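Local coordinates for hypothetical protein PH1952 (Pyrococcus horikoshii, PDB 1ZJJ) that is probably a magnesium-dependent phosphatase of the haloacid dehalogenase (HAD) superfamily, although its physiological substrate is unknown, at residues L81-G91 against V119-L130; G186-E194 against D213-M224. All coordinates share one frame; numbering follows the deposited sequence.

Contact 1 (L81-G91 against V119-L130); sequences LDPGKIFVIGG and VKHVVVGLDPDL
His121 NE2 donates to the carbonyl oxygen Asp82 O over 2.8 Å, with an N-H...O angle of 157° and the oxygen in the imidazole plane. With CG set beside its own backbone N (chi1 -52°), the ring turns toward the loop 82-84 that leads into strand 86-89. Its other nitrogen, ND1, bonds to Thr147 OG1 on the next strand, so a bond at each nitrogen fixes the ring's rotation. Leu81 CB lies 4.0 Å from His121 CE1. Lys85 O is gripped twice, by the backbone N atoms of Lys120 and His121. From there the parallel ladder runs regularly: Phe87 N to His121 O, Val123 N to Phe87 O, Ile89 N to Val123 O, and finally Gly125 N to Ile89 O at 2.8 Å. Beyond it, one water donates to both Gly90 O and Asp127 OD1, while Asp127 OD2 forms a salt bridge with Lys134.

On one sheet face, Ile86 CG2 meets Val123 CG2 at 3.8 Å, under helix 92-101. On the other, Ile89 CG2 touches Asp127 CB at 3.6 Å and Leu130 CD1 at 3.9 Å, and Phe87 CB rests on both Val119 methyls. The strands, 16° from parallel, are joined by a beta-alpha-beta crossover through helices 92-101 and 108-115, probably in the cap domain of a HAD phosphatase. Main-chain bonds set the register; His121 ties loop 82-84 to strand 147-150.

Contact 2 (G186-E194 against D213-M224); sequences GKPNEPMYE and DTDIAFAKKFGM
Pro188 CG packs 3.7 Å from Asp213 O, and its CB lies near Thr214 O, so the proline, which follows a cis peptide bond, nestles against the first turns of helix 212-221. Asp215 OD1 takes a salt bridge from Lys187 NZ (2.7 Å), approached nearly along its C-O axis; the same ammonium also pairs with the magnesium ligand Asp7, consistent with the conserved active-site lysine of HAD phosphatases. Ala217 CB meets Pro188 CB. Phe218, its CG opposite the backbone N (chi1 -176°), turns one face of its ring to Lys187, whose CG sits over the centre, 13° off the ring normal, in a CH-pi contact; Tyr193 N lies at the ring edge. Lys221 NZ bonds to Pro188 O over 2.7 Å, from above the carbonyl plane. Phe222 forms an offset stack with Tyr193, centroids 4.7 Å apart and planes at 10°, and each residue's CB lies over the other's ring. A serine in place of Tyr193 would probably leave this face of Phe222 without its stacking partner and open a gap beside Met224, whose sulfur stands at the tyrosine edge. Loop 187-189 thus lies along helix 212-221 from its first turn, helix 190-199 brings Tyr193 to the residues just beyond its end, and strand 204-209 touches Tyr193, Asp215 and Met224.

Overall arrangement
The two contacts belong to different sheets, and both segments of contact 1 precede both of contact 2 in sequence. Their centres are 23 Å apart and their nearest atoms about 9 Å. Contact 1 joins two strands of the four-stranded sheet; contact 2 lies beside the six-stranded parallel sheet of the HAD core. The side chain of Asp215 in contact 2 is about 4 Å from the magnesium ion held by Asp7, Asp9 and Asp210, and that of Lys187 about 3 Å from the Asp7 side chain. In contact 1 the Leu126 side chain stays about 10 Å from that of Asp9 and 13 Å from the ion, so only contact 2 borders the metal site. Leu126 and Leu130 also pack on Tyr132 of the second subunit, which puts this end of contact 1 at the subunit interface.

Contact 1 (L81-G91 against V119-L130)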
loop_
_atom_site.group_PDB
_atom_site.type_symbol
_atom_site.label_atom_id
_atom_site.label_comp_id
_atom_site.label_asym_id
_atom_site.label_seq_id
_atom_site.Cartn_x
_atom_site.Cartn_y
_atom_site.Cartn_z
ATOM N N LEU B 81 -12.209 -17.167 -15.313
ATOM C CA LEU B 81 -11.903 -15.994 -16.124
ATOM C C LEU B 81 -11.632 -16.358 -17.573
ATOM O O LEU B 81 -11.478 -17.533 -17.907
ATOM C CB LEU B 81 -10.697 -15.251 -15.541
ATOM C CG LEU B 81 -10.803 -14.825 -14.070
ATOM C CD1 LEU B 81 -9.460 -14.246 -13.617
ATOM C CD2 LEU B 81 -11.920 -13.796 -13.887
ATOM N N ASP B 82 -11.583 -15.349 -18.435
ATOM C CA ASP B 82 -11.319 -15.580 -19.851
ATOM C C ASP B 82 -9.839 -15.393 -20.135
ATOM O O ASP B 82 -9.252 -14.382 -19.769
ATOM C CB ASP B 82 -12.141 -14.621 -20.701
ATOM C CG ASP B 82 -13.611 -14.686 -20.376
ATOM O OD1 ASP B 82 -14.179 -15.798 -20.406
ATOM O OD2 ASP B 82 -14.192 -13.624 -20.082
ATOM N N PRO B 83 -9.219 -16.371 -20.806
ATOM C CA PRO B 83 -7.793 -16.293 -21.123
ATOM C C PRO B 83 -7.382 -14.950 -21.722
ATOM O O PRO B 83 -8.038 -14.428 -22.622
ATOM C CB PRO B 83 -7.600 -17.455 -22.093
ATOM C CG PRO B 83 -8.606 -18.454 -21.609
ATOM C CD PRO B 83 -9.817 -17.581 -21.393
ATOM N N GLY B 84 -6.282 -14.406 -21.211
ATOM C CA GLY B 84 -5.777 -13.129 -21.675
ATOM C C GLY B 84 -4.376 -12.957 -21.123
ATOM O O GLY B 84 -3.969 -13.693 -20.214
ATOM N N LYS B 85 -3.624 -11.995 -21.655
ATOM C CA LYS B 85 -2.262 -11.785 -21.176
ATOM C C LYS B 85 -2.215 -11.325 -19.726
ATOM O O LYS B 85 -3.057 -10.562 -19.270
ATOM C CB LYS B 85 -1.527 -10.810 -22.087
ATOM C CG LYS B 85 -1.267 -11.404 -23.443
ATOM C CD LYS B 85 -1.028 -10.306 -24.439
ATOM C CE LYS B 85 0.367 -10.369 -25.023
ATOM N NZ LYS B 85 0.547 -9.328 -26.063
ATOM N N ILE B 86 -1.209 -11.819 -19.019
ATOM C CA ILE B 86 -1.009 -11.552 -17.600
ATOM C C ILE B 86 0.240 -10.736 -17.280
ATOM O O ILE B 86 1.313 -10.943 -17.874
ATOM C CB ILE B 86 -0.880 -12.899 -16.816
ATOM C CG1 ILE B 86 -2.042 -13.823 -17.190
ATOM C CG2 ILE B 86 -0.838 -12.632 -15.287
ATOM C CD1 ILE B 86 -1.847 -15.288 -16.783
ATOM N N PHE B 87 0.097 -9.821 -16.329
ATOM C CA PHE B 87 1.231 -9.047 -15.851
ATOM C C PHE B 87 1.368 -9.528 -14.408
ATOM O O PHE B 87 0.402 -9.500 -13.649
ATOM C CB PHE B 87 0.953 -7.550 -15.865
ATOM C CG PHE B 87 2.101 -6.731 -15.353
ATOM C CD1 PHE B 87 3.297 -6.669 -16.064
ATOM C CD2 PHE B 87 2.007 -6.056 -14.140
ATOM C CE1 PHE B 87 4.388 -5.943 -15.576
ATOM C CE2 PHE B 87 3.087 -5.329 -13.638
ATOM C CZ PHE B 87 4.283 -5.272 -14.358
ATOM N N VAL B 88 2.557 -9.973 -14.031
ATOM C CA VAL B 88 2.755 -10.490 -12.688
ATOM C C VAL B 88 3.698 -9.712 -11.788
ATOM O O VAL B 88 4.757 -9.250 -12.213
ATOM C CB VAL B 88 3.283 -11.936 -12.736
ATOM C CG1 VAL B 88 3.499 -12.463 -11.321
ATOM C CG2 VAL B 88 2.317 -12.816 -13.507
ATOM N N ILE B 89 3.291 -9.581 -10.531
ATOM C CA ILE B 89 4.103 -8.948 -9.502
ATOM C C ILE B 89 4.227 -10.060 -8.474
ATOM O O ILE B 89 3.240 -10.437 -7.836
ATOM C CB ILE B 89 3.418 -7.721 -8.867
ATOM C CG1 ILE B 89 3.545 -6.515 -9.811
ATOM C CG2 ILE B 89 4.052 -7.419 -7.499
ATOM C CD1 ILE B 89 2.766 -5.283 -9.365
ATOM N N GLY B 90 5.425 -10.619 -8.347
ATOM C CA GLY B 90 5.612 -11.699 -7.399
ATOM C C GLY B 90 6.873 -12.495 -7.645
ATOM O O GLY B 90 7.688 -12.136 -8.500
ATOM N N GLY B 91 7.021 -13.588 -6.903
ATOM C CA GLY B 91 8.198 -14.421 -7.022
ATOM C C GLY B 91 8.095 -15.579 -7.992
ATOM O O GLY B 91 7.066 -15.807 -8.630
ATOM N N VAL B 119 -2.529 -5.888 -21.437
ATOM C CA VAL B 119 -2.714 -6.793 -20.299
ATOM C C VAL B 119 -4.187 -6.965 -19.934
ATOM O O VAL B 119 -4.912 -5.981 -19.800
ATOM C CB VAL B 119 -1.971 -6.270 -19.049
ATOM C CG1 VAL B 119 -2.401 -7.066 -17.809
ATOM C CG2 VAL B 119 -0.474 -6.374 -19.259
ATOM N N LYS B 120 -4.624 -8.212 -19.764
ATOM C CA LYS B 120 -6.015 -8.492 -19.409
ATOM C C LYS B 120 -6.179 -8.865 -17.929
ATOM O O LYS B 120 -7.259 -8.701 -17.354
ATOM C CB LYS B 120 -6.567 -9.628 -20.283
ATOM C CG LYS B 120 -6.685 -9.288 -21.765
ATOM C CD LYS B 120 -7.677 -8.154 -21.989
ATOM C CE LYS B 120 -7.769 -7.760 -23.460
ATOM N NZ LYS B 120 -8.435 -8.800 -24.298
ATOM N N HIS B 121 -5.106 -9.365 -17.322
ATOM C CA HIS B 121 -5.134 -9.769 -15.918
ATOM C C HIS B 121 -3.859 -9.354 -15.189
ATOM O O HIS B 121 -2.753 -9.554 -15.693
ATOM C CB HIS B 121 -5.278 -11.296 -15.807
ATOM C CG HIS B 121 -6.415 -11.864 -16.597
ATOM N ND1 HIS B 121 -7.737 -11.621 -16.288
ATOM C CD2 HIS B 121 -6.430 -12.669 -17.689
ATOM C CE1 HIS B 121 -8.514 -12.249 -17.151
ATOM N NE2 HIS B 121 -7.744 -12.892 -18.013
ATOM N N VAL B 122 -4.019 -8.771 -14.003
ATOM C CA VAL B 122 -2.878 -8.382 -13.185
ATOM C C VAL B 122 -2.921 -9.250 -11.930
ATOM O O VAL B 122 -3.911 -9.246 -11.199
ATOM C CB VAL B 122 -2.935 -6.900 -12.780
ATOM C CG1 VAL B 122 -1.766 -6.578 -11.858
ATOM C CG2 VAL B 122 -2.883 -6.018 -14.022
ATOM N N VAL B 123 -1.861 -10.019 -11.703
ATOM C CA VAL B 123 -1.783 -10.914 -10.551
ATOM C C VAL B 123 -0.701 -10.408 -9.596
ATOM O O VAL B 123 0.462 -10.242 -9.980
ATOM C CB VAL B 123 -1.474 -12.360 -11.000
ATOM C CG1 VAL B 123 -1.355 -13.272 -9.789
ATOM C CG2 VAL B 123 -2.584 -12.871 -11.914
ATOM N N VAL B 124 -1.091 -10.171 -8.348
ATOM C CA VAL B 124 -0.181 -9.631 -7.350
ATOM C C VAL B 124 0.008 -10.544 -6.153
ATOM O O VAL B 124 -0.951 -10.885 -5.469
ATOM C CB VAL B 124 -0.702 -8.270 -6.832
ATOM C CG1 VAL B 124 0.328 -7.608 -5.918
ATOM C CG2 VAL B 124 -1.051 -7.368 -8.007
ATOM N N GLY B 125 1.256 -10.931 -5.914
ATOM C CA GLY B 125 1.589 -11.765 -4.776
ATOM C C GLY B 125 2.749 -11.082 -4.077
ATOM O O GLY B 125 3.089 -9.941 -4.408
ATOM N N LEU B 126 3.362 -11.758 -3.113
ATOM C CA LEU B 126 4.496 -11.179 -2.409
ATOM C C LEU B 126 5.678 -11.029 -3.375
ATOM O O LEU B 126 6.118 -11.999 -3.975
ATOM C CB LEU B 126 4.911 -12.068 -1.231
ATOM C CG LEU B 126 6.215 -11.645 -0.544
ATOM C CD1 LEU B 126 6.022 -10.295 0.133
ATOM C CD2 LEU B 126 6.636 -12.703 0.475
ATOM N N ASP B 127 6.181 -9.808 -3.520
ATOM C CA ASP B 127 7.313 -9.549 -4.406
ATOM C C ASP B 127 8.439 -8.894 -3.616
ATOM O O ASP B 127 8.411 -7.694 -3.357
ATOM C CB ASP B 127 6.893 -8.637 -5.559
ATOM C CG ASP B 127 8.021 -8.396 -6.549
ATOM O OD1 ASP B 127 9.142 -8.892 -6.310
ATOM O OD2 ASP B 127 7.784 -7.710 -7.561
ATOM N N PRO B 128 9.449 -9.682 -3.223
ATOM C CA PRO B 128 10.591 -9.182 -2.453
ATOM C C PRO B 128 11.422 -8.184 -3.244
ATOM O O PRO B 128 12.232 -7.453 -2.679
ATOM C CB PRO B 128 11.373 -10.456 -2.136
ATOM C CG PRO B 128 10.315 -11.512 -2.136
ATOM C CD PRO B 128 9.520 -11.143 -3.355
ATOM N N ASP B 129 11.225 -8.174 -4.559
ATOM C CA ASP B 129 11.955 -7.268 -5.432
ATOM C C ASP B 129 11.015 -6.237 -6.040
ATOM O O ASP B 129 11.222 -5.795 -7.169
ATOM C CB ASP B 129 12.654 -8.048 -6.552
ATOM C CG ASP B 129 13.566 -9.140 -6.021
ATOM O OD1 ASP B 129 14.366 -8.867 -5.098
ATOM O OD2 ASP B 129 13.487 -10.273 -6.538
ATOM N N LEU B 130 9.983 -5.864 -5.286
ATOM C CA LEU B 130 9.009 -4.880 -5.746
ATOM C C LEU B 130 9.680 -3.543 -6.053
ATOM O O LEU B 130 10.639 -3.146 -5.392
ATOM C CB LEU B 130 7.921 -4.652 -4.682
ATOM C CG LEU B 130 6.805 -3.670 -5.071
ATOM C CD1 LEU B 130 5.969 -4.291 -6.183
ATOM C CD2 LEU B 130 5.922 -3.342 -3.867
HETATM O O HOH W 1 9.921 -10.693 -8.101
HETATM O O HOH W 2 5.008 -14.251 -5.222
#

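Contact 2 (G186-E194 against D213-M224)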
loop_
_atom_site.group_PDB
_atom_site.type_symbol
_atom_site.label_atom_id
_atom_site.label_comp_id
_atom_site.label_asym_id
_atom_site.label_seq_id
_atom_site.Cartn_x
_atom_site.Cartn_y
_atom_site.Cartn_z
ATOM N N GLY B 186 -6.322 -16.289 -1.663
ATOM C CA GLY B 186 -6.043 -17.060 -0.465
ATOM C C GLY B 186 -6.913 -16.898 0.765
ATOM O O GLY B 186 -7.855 -16.105 0.784
ATOM N N LYS B 187 -6.587 -17.679 1.792
ATOM C CA LYS B 187 -7.299 -17.649 3.067
ATOM C C LYS B 187 -7.377 -16.203 3.542
ATOM O O LYS B 187 -6.404 -15.459 3.422
ATOM C CB LYS B 187 -6.543 -18.479 4.107
ATOM C CG LYS B 187 -6.335 -19.933 3.715
ATOM C CD LYS B 187 -5.378 -20.638 4.674
ATOM C CE LYS B 187 -3.970 -20.065 4.558
ATOM N NZ LYS B 187 -3.056 -20.713 5.527
ATOM N N PRO B 188 -8.508 -15.803 4.149
ATOM C CA PRO B 188 -9.721 -16.580 4.437
ATOM C C PRO B 188 -10.779 -16.457 3.348
ATOM O O PRO B 188 -11.980 -16.502 3.629
ATOM C CB PRO B 188 -10.196 -15.957 5.737
ATOM C CG PRO B 188 -9.985 -14.503 5.444
ATOM C CD PRO B 188 -8.583 -14.487 4.811
ATOM N N ASN B 189 -10.337 -16.316 2.106
ATOM C CA ASN B 189 -11.254 -16.148 0.994
ATOM C C ASN B 189 -11.777 -17.421 0.344
ATOM O O ASN B 189 -11.179 -18.489 0.432
ATOM C CB ASN B 189 -10.606 -15.232 -0.042
ATOM C CG ASN B 189 -10.384 -13.832 0.499
ATOM O OD1 ASN B 189 -11.315 -13.033 0.562
ATOM N ND2 ASN B 189 -9.160 -13.540 0.918
ATOM N N GLU B 190 -12.913 -17.271 -0.325
ATOM C CA GLU B 190 -13.620 -18.357 -0.982
ATOM C C GLU B 190 -12.888 -19.100 -2.110
ATOM O O GLU B 190 -13.025 -20.314 -2.238
ATOM C CB GLU B 190 -14.971 -17.813 -1.459
ATOM C CG GLU B 190 -15.963 -18.846 -1.930
ATOM C CD GLU B 190 -15.633 -19.357 -3.307
ATOM O OE1 GLU B 190 -14.982 -18.604 -4.060
ATOM O OE2 GLU B 190 -16.029 -20.493 -3.645
ATOM N N PRO B 191 -12.105 -18.393 -2.945
ATOM C CA PRO B 191 -11.404 -19.106 -4.020
ATOM C C PRO B 191 -10.514 -20.231 -3.484
ATOM O O PRO B 191 -10.389 -21.294 -4.104
ATOM C CB PRO B 191 -10.582 -18.002 -4.689
ATOM C CG PRO B 191 -11.441 -16.785 -4.486
ATOM C CD PRO B 191 -11.871 -16.941 -3.043
ATOM N N MET B 192 -9.897 -19.992 -2.329
ATOM C CA MET B 192 -9.017 -20.984 -1.715
ATOM C C MET B 192 -9.850 -22.174 -1.251
ATOM O O MET B 192 -9.434 -23.321 -1.381
ATOM C CB MET B 192 -8.279 -20.381 -0.519
ATOM C CG MET B 192 -7.054 -21.169 -0.090
ATOM S SD MET B 192 -5.711 -20.983 -1.285
ATOM C CE MET B 192 -4.375 -20.536 -0.218
ATOM N N TYR B 193 -11.029 -21.891 -0.704
ATOM C CA TYR B 193 -11.916 -22.951 -0.233
ATOM C C TYR B 193 -12.381 -23.774 -1.424
ATOM O O TYR B 193 -12.503 -24.992 -1.342
ATOM C CB TYR B 193 -13.139 -22.368 0.480
ATOM C CG TYR B 193 -14.080 -23.428 1.021
ATOM C CD1 TYR B 193 -13.710 -24.229 2.101
ATOM C CD2 TYR B 193 -15.321 -23.653 0.427
ATOM C CE1 TYR B 193 -14.553 -25.230 2.575
ATOM C CE2 TYR B 193 -16.174 -24.651 0.896
ATOM C CZ TYR B 193 -15.782 -25.437 1.966
ATOM O OH TYR B 193 -16.602 -26.445 2.409
ATOM N N GLU B 194 -12.643 -23.097 -2.537
ATOM C CA GLU B 194 -13.089 -23.780 -3.739
ATOM C C GLU B 194 -12.047 -24.806 -4.155
ATOM O O GLU B 194 -12.388 -25.900 -4.591
ATOM C CB GLU B 194 -13.338 -22.774 -4.869
ATOM C CG GLU B 194 -13.669 -23.420 -6.196
ATOM C CD GLU B 194 -14.139 -22.419 -7.237
ATOM O OE1 GLU B 194 -13.513 -21.349 -7.365
ATOM O OE2 GLU B 194 -15.130 -22.712 -7.935
ATOM N N ASP B 213 -6.667 -14.361 11.875
ATOM C CA ASP B 213 -7.150 -13.587 10.735
ATOM C C ASP B 213 -7.215 -14.320 9.396
ATOM O O ASP B 213 -7.963 -13.911 8.513
ATOM C CB ASP B 213 -6.297 -12.333 10.579
ATOM C CG ASP B 213 -4.842 -12.656 10.340
ATOM O OD1 ASP B 213 -4.473 -12.903 9.176
ATOM O OD2 ASP B 213 -4.072 -12.684 11.321
ATOM N N THR B 214 -6.435 -15.385 9.221
ATOM C CA THR B 214 -6.492 -16.127 7.964
ATOM C C THR B 214 -6.982 -17.558 8.172
ATOM O O THR B 214 -8.057 -17.930 7.700
ATOM C CB THR B 214 -5.117 -16.178 7.252
ATOM O OG1 THR B 214 -4.125 -16.680 8.152
ATOM C CG2 THR B 214 -4.718 -14.801 6.763
ATOM N N ASP B 215 -6.199 -18.351 8.898
ATOM C CA ASP B 215 -6.551 -19.743 9.146
ATOM C C ASP B 215 -7.897 -19.950 9.842
ATOM O O ASP B 215 -8.780 -20.621 9.309
ATOM C CB ASP B 215 -5.442 -20.418 9.954
ATOM C CG ASP B 215 -4.109 -20.377 9.245
ATOM O OD1 ASP B 215 -4.080 -20.660 8.030
ATOM O OD2 ASP B 215 -3.095 -20.069 9.895
ATOM N N ILE B 216 -8.060 -19.375 11.026
ATOM C CA ILE B 216 -9.306 -19.559 11.758
ATOM C C ILE B 216 -10.487 -18.852 11.095
ATOM O O ILE B 216 -11.595 -19.385 11.064
ATOM C CB ILE B 216 -9.152 -19.099 13.222
ATOM C CG1 ILE B 216 -7.973 -19.835 13.862
ATOM C CG2 ILE B 216 -10.424 -19.395 14.006
ATOM C CD1 ILE B 216 -8.052 -21.357 13.743
ATOM N N ALA B 217 -10.250 -17.662 10.549
ATOM C CA ALA B 217 -11.317 -16.924 9.883
ATOM C C ALA B 217 -11.836 -17.759 8.713
ATOM O O ALA B 217 -13.032 -17.812 8.445
ATOM C CB ALA B 217 -10.787 -15.588 9.387
ATOM N N PHE B 218 -10.905 -18.422 8.038
ATOM C CA PHE B 218 -11.192 -19.271 6.893
ATOM C C PHE B 218 -12.119 -20.420 7.296
ATOM O O PHE B 218 -13.160 -20.636 6.684
ATOM C CB PHE B 218 -9.863 -19.820 6.359
ATOM C CG PHE B 218 -9.979 -20.638 5.104
ATOM C CD1 PHE B 218 -10.555 -20.110 3.956
ATOM C CD2 PHE B 218 -9.440 -21.922 5.053
ATOM C CE1 PHE B 218 -10.589 -20.849 2.769
ATOM C CE2 PHE B 218 -9.466 -22.667 3.878
ATOM C CZ PHE B 218 -10.042 -22.130 2.730
ATOM N N ALA B 219 -11.731 -21.147 8.340
ATOM C CA ALA B 219 -12.511 -22.286 8.820
ATOM C C ALA B 219 -13.942 -21.903 9.177
ATOM O O ALA B 219 -14.889 -22.579 8.773
ATOM C CB ALA B 219 -11.832 -22.903 10.018
ATOM N N LYS B 220 -14.087 -20.818 9.931
ATOM C CA LYS B 220 -15.405 -20.340 10.351
ATOM C C LYS B 220 -16.303 -19.869 9.214
ATOM O O LYS B 220 -17.499 -20.124 9.230
ATOM C CB LYS B 220 -15.248 -19.214 11.364
ATOM C CG LYS B 220 -14.487 -19.625 12.593
ATOM C CD LYS B 220 -14.925 -20.998 13.076
ATOM C CE LYS B 220 -16.162 -20.894 13.956
ATOM N NZ LYS B 220 -16.118 -19.796 14.956
ATOM N N LYS B 221 -15.734 -19.168 8.240
ATOM C CA LYS B 221 -16.516 -18.677 7.114
ATOM C C LYS B 221 -17.019 -19.803 6.227
ATOM O O LYS B 221 -18.082 -19.693 5.623
ATOM C CB LYS B 221 -15.689 -17.687 6.285
ATOM C CG LYS B 221 -15.495 -16.341 6.977
ATOM C CD LYS B 221 -14.497 -15.454 6.252
ATOM C CE LYS B 221 -14.779 -15.409 4.756
ATOM N NZ LYS B 221 -13.773 -14.591 4.040
ATOM N N PHE B 222 -16.269 -20.897 6.158
ATOM C CA PHE B 222 -16.677 -22.011 5.312
ATOM C C PHE B 222 -17.075 -23.303 6.025
ATOM O O PHE B 222 -17.134 -24.372 5.419
ATOM C CB PHE B 222 -15.593 -22.255 4.266
ATOM C CG PHE B 222 -15.326 -21.048 3.420
ATOM C CD1 PHE B 222 -16.271 -20.608 2.499
ATOM C CD2 PHE B 222 -14.172 -20.293 3.611
ATOM C CE1 PHE B 222 -16.074 -19.425 1.783
ATOM C CE2 PHE B 222 -13.967 -19.113 2.903
ATOM C CZ PHE B 222 -14.920 -18.678 1.988
ATOM N N GLY B 223 -17.355 -23.189 7.318
ATOM C CA GLY B 223 -17.799 -24.341 8.088
ATOM C C GLY B 223 -16.831 -25.485 8.311
ATOM O O GLY B 223 -17.233 -26.650 8.357
ATOM N N MET B 224 -15.554 -25.163 8.446
ATOM C CA MET B 224 -14.540 -26.174 8.702
ATOM C C MET B 224 -14.279 -26.120 10.198
ATOM O O MET B 224 -14.362 -25.046 10.800
ATOM C CB MET B 224 -13.240 -25.832 7.977
ATOM C CG MET B 224 -13.372 -25.633 6.491
ATOM S SD MET B 224 -11.874 -24.874 5.858
ATOM C CE MET B 224 -10.744 -26.288 5.825
#